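Nitrite oxidoreductase subunit C (Kuenenia stuttgartiensis, PDB 7B04) carries a heme b and calcium ions and probably passes electrons through that heme as a subunit of the nitrite-oxidising complex. Local coordinates at residues A135-L140 / I309-L314; G179-C184 / S226-R231. All coordinates share one frame; numbering follows the deposited sequence.

Contact 1 (A135-L140 / I309-L314); sequences ALMFPL and IQWHPL. With HEM (protoporphyrin IX containing Fe), chain B.
Met137 crosses Trp311 at about a right angle, its side chain set between the heme and the indole. CB of Met137 lies 3.4 Å from CBC of the heme, a vinyl carbon, and CG still touches that atom, with CH2 of Trp311 on its other flank at 4.1 Å. SD stands obliquely to the indole, 5.2 Å from the centroid of the six-membered ring, a Met-aromatic contact, and also borders the porphyrin. A chi3 of -164° keeps the chain extended and puts CE 3.5 Å from CH2 of Trp311. Strand 133-139 pairs with strand 286-294, which in turn pairs with strand 306-316, so the two segments belong to non-adjacent strands of the heme-binding beta fold, a DOMON-type domain by family, and meet through side chains. Pro139 reaches the indole tip to tip: its CG sits over one face, 3.9 Å from the centroid of the six-membered ring, as a CH-pi contact. An alanine in place of Trp311 would probably open a gap beside Met137 and Pro139 and leave Phe151 O without the indole N-H it accepts. CD2 of Leu314 meets the edge of the Phe138 ring at CE1, 4.0 Å away, while Phe281 packs edge-to-face with that ring.

Contact 2 (G179-C184 / S226-R231); sequences GGIEEC and SLPRGR
Apolar packing joins Ile181 to Pro228, whose side chains approach at a slant, CG2 of the isoleucine lying 3.8 Å from CG of the proline ring. The other branch of Ile181, with CG1 anti to the backbone N (chi1 -175°), carries CD1 to the backbone of the opposing loop, 3.6 Å from Ser226 O. Both segments are irregular loops, and Pro228 is the centre of an inverse gamma turn that presents its ring to the two glycines: CG is 3.5 Å from Gly179 O. At Gly180 a side chain would collide with Pro228 CB and with the carbonyl O of the preceding residue. Pro228 CA makes a long, weak CA-H...O contact with Gly180 O at 3.6 Å. Among true hydrogen bonds, Gly180 O accepts one of 2.8 Å from a water. That water in turn accepts one from Gly230 N, so it bridges the backbones where the segments form no direct hydrogen bond. The polar ends find their partners outside the two segments: Arg229 NH1 forms a salt bridge with Asp174 of helix 169-175, and its guanidinium makes a cation-pi contact with Trp171. Separately, Ser226 OG is hydrogen-bonded to Thr229 O of the subunit B chain.

How the contacts relate
Contact 1 and contact 2 lie on opposite sides of the chain's centre, their centres 29 Å apart and their nearest atoms about 13 Å apart. In chain order, segment 135-140 comes first, then both halves of contact 2, then 309-314; contact 1 therefore joins a strand from the middle of the chain, 133-139, to the last one, 306-316, while contact 2 draws together loops of the intervening region, which is mostly loop with short helices. The two share no strand, but strand 162-168, which pairs with strand 133-139, leads directly into helix 169-175, the helix just before 179-184. Contact 1 is buried and borders the heme, whereas contact 2 is a surface contact reached by subunit B, which also hydrogen-bonds the heme.

Contact 1 (A135-L140 / I309-L314)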
loop_
_atom_site.group_PDB
_atom_site.type_symbol
_atom_site.label_atom_id
_atom_site.label_comp_id
_atom_site.label_asym_id
_atom_site.label_seq_id
_atom_site.Cartn_x
_atom_site.Cartn_y
_atom_site.Cartn_z
ATOM N N ALA C 135 -42.883 -25.400 -5.084
ATOM C CA ALA C 135 -42.470 -26.788 -4.971
ATOM C C ALA C 135 -43.654 -27.684 -4.646
ATOM O O ALA C 135 -44.585 -27.288 -3.938
ATOM C CB ALA C 135 -41.384 -26.974 -3.907
ATOM N N LEU C 136 -43.596 -28.901 -5.175
ATOM C CA LEU C 136 -44.537 -29.961 -4.861
ATOM C C LEU C 136 -43.766 -31.139 -4.288
ATOM O O LEU C 136 -42.593 -31.348 -4.611
ATOM C CB LEU C 136 -45.317 -30.404 -6.099
ATOM C CG LEU C 136 -46.162 -29.330 -6.782
ATOM C CD1 LEU C 136 -46.697 -29.841 -8.108
ATOM C CD2 LEU C 136 -47.298 -28.887 -5.873
ATOM N N MET C 137 -44.423 -31.902 -3.422
ATOM C CA MET C 137 -43.766 -33.023 -2.773
ATOM C C MET C 137 -44.733 -34.189 -2.696
ATOM O O MET C 137 -45.944 -34.012 -2.542
ATOM C CB MET C 137 -43.216 -32.668 -1.388
ATOM C CG MET C 137 -44.200 -32.593 -0.255
ATOM S SD MET C 137 -43.267 -32.267 1.251
ATOM C CE MET C 137 -44.471 -32.688 2.495
ATOM N N PHE C 138 -44.181 -35.386 -2.830
ATOM C CA PHE C 138 -44.959 -36.602 -2.877
ATOM C C PHE C 138 -44.325 -37.638 -1.965
ATOM O O PHE C 138 -43.094 -37.724 -1.883
ATOM C CB PHE C 138 -45.004 -37.167 -4.303
ATOM C CG PHE C 138 -45.588 -36.231 -5.310
ATOM C CD1 PHE C 138 -46.937 -36.272 -5.606
ATOM C CD2 PHE C 138 -44.788 -35.308 -5.962
ATOM C CE1 PHE C 138 -47.480 -35.411 -6.536
ATOM C CE2 PHE C 138 -45.325 -34.442 -6.891
ATOM C CZ PHE C 138 -46.673 -34.494 -7.179
ATOM N N PRO C 139 -45.125 -38.434 -1.264
ATOM C CA PRO C 139 -44.534 -39.536 -0.511
ATOM C C PRO C 139 -44.043 -40.566 -1.505
ATOM O O PRO C 139 -44.705 -40.849 -2.507
ATOM C CB PRO C 139 -45.705 -40.070 0.319
ATOM C CG PRO C 139 -46.756 -38.985 0.269
ATOM C CD PRO C 139 -46.581 -38.362 -1.075
ATOM N N LEU C 140 -42.871 -41.122 -1.235
ATOM C CA LEU C 140 -42.311 -42.123 -2.124
ATOM C C LEU C 140 -42.788 -43.495 -1.665
ATOM O O LEU C 140 -42.627 -43.857 -0.494
ATOM C CB LEU C 140 -40.788 -41.995 -2.169
ATOM C CG LEU C 140 -39.845 -43.134 -2.539
ATOM C CD1 LEU C 140 -40.011 -43.479 -4.000
ATOM C CD2 LEU C 140 -38.429 -42.654 -2.287
ATOM N N ILE C 309 -50.144 -26.917 5.236
ATOM C CA ILE C 309 -49.900 -27.645 6.478
ATOM C C ILE C 309 -50.308 -29.104 6.390
ATOM O O ILE C 309 -49.930 -29.891 7.265
ATOM C CB ILE C 309 -50.591 -26.970 7.680
ATOM C CG1 ILE C 309 -52.102 -26.875 7.467
ATOM C CG2 ILE C 309 -49.998 -25.593 7.927
ATOM C CD1 ILE C 309 -52.852 -26.421 8.701
ATOM N N GLN C 310 -51.089 -29.486 5.381
ATOM C CA GLN C 310 -51.680 -30.812 5.314
ATOM C C GLN C 310 -51.302 -31.514 4.020
ATOM O O GLN C 310 -51.068 -30.875 2.991
ATOM C CB GLN C 310 -53.206 -30.738 5.348
ATOM C CG GLN C 310 -53.797 -29.862 6.425
ATOM C CD GLN C 310 -55.222 -29.457 6.096
ATOM O OE1 GLN C 310 -55.763 -29.842 5.059
ATOM N NE2 GLN C 310 -55.838 -28.683 6.981
ATOM N N TRP C 311 -51.205 -32.841 4.097
ATOM C CA TRP C 311 -51.150 -33.654 2.893
ATOM C C TRP C 311 -52.455 -33.495 2.121
ATOM O O TRP C 311 -53.536 -33.426 2.711
ATOM C CB TRP C 311 -50.916 -35.123 3.243
ATOM C CG TRP C 311 -49.506 -35.425 3.636
ATOM C CD1 TRP C 311 -49.042 -35.691 4.891
ATOM C CD2 TRP C 311 -48.370 -35.488 2.766
ATOM N NE1 TRP C 311 -47.687 -35.921 4.856
ATOM C CE2 TRP C 311 -47.250 -35.800 3.563
ATOM C CE3 TRP C 311 -48.191 -35.312 1.390
ATOM C CZ2 TRP C 311 -45.971 -35.940 3.030
ATOM C CZ3 TRP C 311 -46.919 -35.451 0.863
ATOM C CH2 TRP C 311 -45.827 -35.763 1.680
ATOM N N HIS C 312 -52.357 -33.445 0.803
ATOM C CA HIS C 312 -53.590 -33.386 0.036
ATOM C C HIS C 312 -53.750 -34.648 -0.801
ATOM O O HIS C 312 -52.781 -35.107 -1.414
ATOM C CB HIS C 312 -53.611 -32.161 -0.886
ATOM C CG HIS C 312 -53.667 -30.854 -0.160
ATOM N ND1 HIS C 312 -54.847 -30.305 0.293
ATOM C CD2 HIS C 312 -52.689 -29.988 0.194
ATOM C CE1 HIS C 312 -54.593 -29.155 0.895
ATOM N NE2 HIS C 312 -53.291 -28.940 0.849
ATOM N N PRO C 313 -54.947 -35.228 -0.853
ATOM C CA PRO C 313 -55.126 -36.459 -1.628
ATOM C C PRO C 313 -55.002 -36.196 -3.119
ATOM O O PRO C 313 -55.350 -35.125 -3.621
ATOM C CB PRO C 313 -56.547 -36.909 -1.265
ATOM C CG PRO C 313 -56.860 -36.203 0.009
ATOM C CD PRO C 313 -56.154 -34.885 -0.087
ATOM N N LEU C 314 -54.496 -37.202 -3.827
ATOM C CA LEU C 314 -54.303 -37.124 -5.267
ATOM C C LEU C 314 -54.773 -38.430 -5.882
ATOM O O LEU C 314 -54.415 -39.503 -5.393
ATOM C CB LEU C 314 -52.830 -36.875 -5.606
ATOM C CG LEU C 314 -52.411 -37.201 -7.036
ATOM C CD1 LEU C 314 -52.810 -36.054 -7.919
ATOM C CD2 LEU C 314 -50.919 -37.450 -7.135
HETATM C CHA HEM B . -36.383 -26.319 2.635
HETATM C CHB HEM B . -38.689 -26.549 6.921
HETATM C CHC HEM B . -42.668 -27.966 4.516
HETATM C CHD HEM B . -40.311 -27.907 0.229
HETATM C C1A HEM B . -36.626 -26.347 3.996
HETATM C C2A HEM B . -35.627 -26.283 5.042
HETATM C C3A HEM B . -36.256 -26.335 6.228
HETATM C C4A HEM B . -37.680 -26.456 5.981
HETATM C CMA HEM B . -35.607 -26.288 7.629
HETATM C CAA HEM B . -34.110 -26.136 4.780
HETATM C CBA HEM B . -33.347 -27.363 5.259
HETATM C CGA HEM B . -33.245 -28.355 4.135
HETATM O O1A HEM B . -33.314 -29.580 4.409
HETATM O O2A HEM B . -33.112 -27.910 2.967
HETATM C C1B HEM B . -39.999 -26.892 6.649
HETATM C C2B HEM B . -41.113 -26.879 7.576
HETATM C C3B HEM B . -42.218 -27.279 6.913
HETATM C C4B HEM B . -41.834 -27.541 5.536
HETATM C CMB HEM B . -40.961 -26.484 9.061
HETATM C CAB HEM B . -43.679 -27.436 7.411
HETATM C CBB HEM B . -44.134 -26.999 8.592
HETATM C C1C HEM B . -42.391 -28.013 3.160
HETATM C C2C HEM B . -43.366 -28.235 2.105
HETATM C C3C HEM B . -42.728 -28.212 0.931
HETATM C C4C HEM B . -41.315 -27.992 1.183
HETATM C CMC HEM B . -44.884 -28.443 2.308
HETATM C CAC HEM B . -43.380 -28.403 -0.458
HETATM C CBC HEM B . -42.909 -29.295 -1.332
HETATM C C1D HEM B . -39.062 -27.375 0.500
HETATM C C2D HEM B . -38.096 -26.881 -0.467
HETATM C C3D HEM B . -37.025 -26.446 0.195
HETATM C C4D HEM B . -37.255 -26.643 1.614
HETATM C CMD HEM B . -38.257 -26.859 -2.002
HETATM C CAD HEM B . -35.761 -25.844 -0.457
HETATM C CBD HEM B . -35.802 -24.321 -0.409
HETATM C CGD HEM B . -34.680 -23.759 -1.243
HETATM O O1D HEM B . -34.616 -22.514 -1.403
HETATM O O2D HEM B . -33.850 -24.549 -1.761
HETATM N NA HEM B . -37.858 -26.458 4.612
HETATM N NB HEM B . -40.479 -27.298 5.424
HETATM N NC HEM B . -41.144 -27.872 2.563
HETATM N ND HEM B . -38.513 -27.208 1.768
HETATM FE FE HEM B . -39.368 -27.379 3.750
#

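Contact 2 (G179-C184 / S226-R231)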
loop_
_atom_site.group_PDB
_atom_site.type_symbol
_atom_site.label_atom_id
_atom_site.label_comp_id
_atom_site.label_asym_id
_atom_site.label_seq_id
_atom_site.Cartn_x
_atom_site.Cartn_y
_atom_site.Cartn_z
ATOM N N GLY C 179 -24.856 -18.716 -21.644
ATOM C CA GLY C 179 -24.061 -19.845 -21.194
ATOM C C GLY C 179 -24.820 -20.862 -20.362
ATOM O O GLY C 179 -24.214 -21.760 -19.768
ATOM N N GLY C 180 -26.148 -20.750 -20.326
ATOM C CA GLY C 180 -26.962 -21.596 -19.478
ATOM C C GLY C 180 -27.049 -21.143 -18.038
ATOM O O GLY C 180 -27.723 -21.805 -17.236
ATOM N N ILE C 181 -26.390 -20.044 -17.685
ATOM C CA ILE C 181 -26.451 -19.489 -16.340
ATOM C C ILE C 181 -26.117 -18.007 -16.427
ATOM O O ILE C 181 -25.200 -17.603 -17.149
ATOM C CB ILE C 181 -25.505 -20.245 -15.377
ATOM C CG1 ILE C 181 -25.669 -19.723 -13.948
ATOM C CG2 ILE C 181 -24.054 -20.141 -15.836
ATOM C CD1 ILE C 181 -25.029 -20.604 -12.901
ATOM N N GLU C 182 -26.886 -17.194 -15.709
ATOM C CA GLU C 182 -26.597 -15.771 -15.622
ATOM C C GLU C 182 -25.409 -15.545 -14.697
ATOM O O GLU C 182 -25.340 -16.124 -13.609
ATOM C CB GLU C 182 -27.814 -15.001 -15.114
ATOM C CG GLU C 182 -28.919 -14.820 -16.142
ATOM C CD GLU C 182 -30.090 -14.030 -15.596
ATOM O OE1 GLU C 182 -30.131 -13.803 -14.370
ATOM O OE2 GLU C 182 -30.969 -13.637 -16.392
ATOM N N GLU C 183 -24.476 -14.707 -15.132
ATOM C CA GLU C 183 -23.278 -14.385 -14.375
ATOM C C GLU C 183 -23.328 -12.929 -13.916
ATOM O O GLU C 183 -24.240 -12.174 -14.264
ATOM C CB GLU C 183 -22.026 -14.711 -15.193
ATOM C CG GLU C 183 -22.056 -16.131 -15.754
ATOM C CD GLU C 183 -20.680 -16.685 -16.071
ATOM O OE1 GLU C 183 -19.681 -15.968 -15.852
ATOM O OE2 GLU C 183 -20.599 -17.843 -16.535
ATOM N N CYS C 184 -22.329 -12.545 -13.122
ATOM C CA CYS C 184 -22.384 -11.276 -12.396
ATOM C C CYS C 184 -22.634 -10.034 -13.251
ATOM O O CYS C 184 -23.408 -9.171 -12.802
ATOM C CB CYS C 184 -21.094 -11.108 -11.582
ATOM S SG CYS C 184 -20.896 -12.352 -10.292
ATOM N N SER C 226 -24.756 -23.992 -8.865
ATOM C CA SER C 226 -23.650 -23.254 -9.457
ATOM C C SER C 226 -23.412 -23.592 -10.924
ATOM O O SER C 226 -22.585 -22.935 -11.566
ATOM C CB SER C 226 -22.368 -23.517 -8.664
ATOM O OG SER C 226 -22.574 -23.279 -7.284
ATOM N N LEU C 227 -24.109 -24.582 -11.467
ATOM C CA LEU C 227 -23.883 -25.060 -12.821
ATOM C C LEU C 227 -25.043 -24.703 -13.744
ATOM O O LEU C 227 -26.128 -24.331 -13.287
ATOM C CB LEU C 227 -23.686 -26.582 -12.832
ATOM C CG LEU C 227 -22.482 -27.158 -12.086
ATOM C CD1 LEU C 227 -22.492 -28.675 -12.172
ATOM C CD2 LEU C 227 -21.186 -26.598 -12.646
ATOM N N PRO C 228 -24.823 -24.745 -15.058
ATOM C CA PRO C 228 -25.938 -24.652 -16.013
ATOM C C PRO C 228 -26.720 -25.953 -16.129
ATOM O O PRO C 228 -26.398 -26.795 -16.974
ATOM C CB PRO C 228 -25.242 -24.294 -17.334
ATOM C CG PRO C 228 -23.913 -23.739 -16.932
ATOM C CD PRO C 228 -23.526 -24.515 -15.714
ATOM N N ARG C 229 -27.743 -26.134 -15.289
ATOM C CA ARG C 229 -28.444 -27.413 -15.226
ATOM C C ARG C 229 -29.212 -27.732 -16.498
ATOM O O ARG C 229 -29.569 -28.897 -16.708
ATOM C CB ARG C 229 -29.479 -27.431 -14.091
ATOM C CG ARG C 229 -28.984 -27.337 -12.666
ATOM C CD ARG C 229 -28.494 -25.953 -12.344
ATOM N NE ARG C 229 -29.282 -24.875 -12.931
ATOM C CZ ARG C 229 -28.979 -23.587 -12.802
ATOM N NH1 ARG C 229 -29.742 -22.659 -13.361
ATOM N NH2 ARG C 229 -27.899 -23.229 -12.118
ATOM N N GLY C 230 -29.489 -26.737 -17.338
ATOM C CA GLY C 230 -30.313 -26.997 -18.504
ATOM C C GLY C 230 -31.703 -27.405 -18.089
ATOM O O GLY C 230 -32.370 -28.169 -18.795
ATOM N N ARG C 231 -32.160 -26.896 -16.948
ATOM C CA ARG C 231 -33.383 -27.359 -16.321
ATOM C C ARG C 231 -33.959 -26.223 -15.486
ATOM O O ARG C 231 -33.238 -25.315 -15.065
ATOM C CB ARG C 231 -33.038 -28.600 -15.486
ATOM C CG ARG C 231 -34.067 -29.142 -14.549
ATOM C CD ARG C 231 -33.633 -30.535 -14.117
ATOM N NE ARG C 231 -34.229 -31.564 -14.961
ATOM C CZ ARG C 231 -33.569 -32.250 -15.889
ATOM N NH1 ARG C 231 -32.286 -32.006 -16.117
ATOM N NH2 ARG C 231 -34.204 -33.169 -16.606
HETATM O O HOH W 1 -29.628 -23.838 -17.397
#